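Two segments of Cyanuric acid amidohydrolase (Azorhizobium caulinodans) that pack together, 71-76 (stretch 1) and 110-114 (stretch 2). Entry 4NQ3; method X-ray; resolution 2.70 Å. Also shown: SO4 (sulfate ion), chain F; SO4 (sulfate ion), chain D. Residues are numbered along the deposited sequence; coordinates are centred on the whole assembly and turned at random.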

# COMPACT_ATOMS: atom_id res chain seq x y z
N ALA A 71 -19.28 23.63 22.21
CA ALA A 71 -18.21 22.98 21.47
C ALA A 71 -18.75 22.38 20.18
O ALA A 71 -18.07 22.36 19.15
N ASP A 72 -19.99 21.92 20.24
CA ASP A 72 -20.55 21.20 19.11
C ASP A 72 -20.77 22.08 17.90
O ASP A 72 -20.94 21.57 16.78
N GLU A 73 -20.73 23.40 18.11
CA GLU A 73 -20.96 24.37 17.05
C GLU A 73 -19.67 24.72 16.34
O GLU A 73 -19.69 25.43 15.35
N VAL A 74 -18.54 24.22 16.83
CA VAL A 74 -17.26 24.45 16.16
C VAL A 74 -17.15 23.52 14.97
O VAL A 74 -17.43 22.32 15.08
N CYS A 75 -16.76 24.05 13.82
CA CYS A 75 -16.58 23.21 12.64
C CYS A 75 -15.25 22.52 12.69
O CYS A 75 -14.20 23.18 12.75
N LEU A 76 -15.29 21.19 12.67
CA LEU A 76 -14.08 20.39 12.68
C LEU A 76 -13.90 19.73 11.30
O LEU A 76 -14.61 18.78 10.96
N GLY A 110 -16.96 32.56 8.28
CA GLY A 110 -18.31 32.16 8.62
C GLY A 110 -18.41 30.65 8.66
O GLY A 110 -17.70 29.95 7.92
N ARG A 111 -19.26 30.12 9.53
CA ARG A 111 -19.38 28.67 9.60
C ARG A 111 -20.84 28.31 9.49
O ARG A 111 -21.69 29.16 9.72
N ALA A 112 -21.12 27.04 9.22
CA ALA A 112 -22.48 26.50 9.18
C ALA A 112 -22.40 24.98 9.19
O ALA A 112 -21.37 24.42 8.81
N HIS A 113 -23.48 24.33 9.62
CA HIS A 113 -23.58 22.87 9.75
C HIS A 113 -24.76 22.41 8.94
O HIS A 113 -25.54 23.24 8.44
N THR A 114 -24.93 21.11 8.81
CA THR A 114 -26.13 20.62 8.17
C THR A 114 -26.66 19.40 8.89
O THR A 114 -25.96 18.77 9.70

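How does stretch 2 first meet stretch 1? Gly110, with no side chain, takes no part, and the contact begins at Arg111, whose CA-to-CB bond points toward stretch 1. From a p chi1 the chain runs on through t at chi2 and t at chi3, an extended course that carries the guanidinium along to the 3-10 segment. Near the root of the side chain, Arg111 CB lies 3.7 Å from Cys75 SG; at the tip, Arg111 NH1 is 2.6 Å from Glu73 O. Glu73 CB sits over one face of the guanidinium, 3.9 Å from Arg111 NH1.

What occupies the rest of the guanidinium? A sulfate ion (chain D), probably from the crystallisation liquor, lies at its edge. Arg111 NE donates to O4 at 2.8 Å and NH2 to O3 at 3.0 Å, with a weak further bond from NH2 to O4 at 3.3 Å, so the positive group lies close to both a backbone carbonyl and an anion.

Does Ala112 join in? Its CB points away, as expected in a strand where successive side chains alternate, but its backbone O is 3.7 Å from Cys75 SG.

How does His113 close the contact? Its CA-to-CB bond again points toward stretch 1, with chi1 m, and NE2 donates a hydrogen bond to Glu73 O at 2.9 Å. That carbonyl approaches at the ring edge, where the N-H can reach it, while Cys75, also m, places SG over one ring face, 4.0 Å from the His113 ring centroid. ND1 is satisfied elsewhere in the structure. On the backbone, His113 N makes a very short 2.5 Å hydrogen bond to O3 of the second sulfate (chain F). Thr114, chi1 p, lies beyond reach of stretch 1.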

# COMPACT_ATOMS: atom_id res chain seq x y z
CB ALA A 71 -17.55 21.91 22.30
CB ASP A 72 -21.87 20.54 19.50
CG ASP A 72 -21.67 19.40 20.49
OD1 ASP A 72 -20.60 18.73 20.44
OD2 ASP A 72 -22.57 19.20 21.33
CB GLU A 73 -21.62 25.62 17.62
CG GLU A 73 -23.07 25.40 18.00
CD GLU A 73 -23.53 26.29 19.16
OE1 GLU A 73 -22.97 27.40 19.34
OE2 GLU A 73 -24.43 25.86 19.93
CB VAL A 74 -16.05 24.23 17.11
CG1 VAL A 74 -14.73 24.41 16.37
CG2 VAL A 74 -16.15 25.15 18.28
CB CYS A 75 -16.69 24.03 11.37
SG CYS A 75 -18.43 24.41 10.98
CB LEU A 76 -14.13 19.35 13.80
CG LEU A 76 -14.16 19.90 15.23
CD1 LEU A 76 -14.15 18.79 16.28
CD2 LEU A 76 -12.98 20.86 15.51
CB ARG A 111 -18.81 28.12 10.91
CG ARG A 111 -19.32 28.86 12.05
CD ARG A 111 -19.24 28.13 13.33
NE ARG A 111 -19.71 29.02 14.38
CZ ARG A 111 -19.48 28.85 15.68
NH1 ARG A 111 -18.76 27.80 16.08
NH2 ARG A 111 -19.94 29.74 16.57
CB ALA A 112 -23.22 26.99 7.96
CB HIS A 113 -23.76 22.47 11.21
CG HIS A 113 -22.70 23.03 12.10
ND1 HIS A 113 -21.70 22.26 12.66
CD2 HIS A 113 -22.45 24.31 12.47
CE1 HIS A 113 -20.89 23.04 13.36
NE2 HIS A 113 -21.32 24.29 13.26
CB THR A 114 -25.91 20.26 6.69
OG1 THR A 114 -25.28 18.97 6.60
CG2 THR A 114 -25.10 21.32 5.98
S SO4 F . -26.11 26.52 11.04
O1 SO4 F . -26.86 27.45 10.19
O2 SO4 F . -26.96 25.93 12.07
O3 SO4 F . -25.59 25.44 10.21
O4 SO4 F . -25.01 27.26 11.69
S SO4 D . -21.87 32.36 14.83
O1 SO4 D . -23.23 32.11 15.33
O2 SO4 D . -21.81 33.55 13.97
O3 SO4 D . -20.97 32.52 15.98
O4 SO4 D . -21.48 31.20 14.02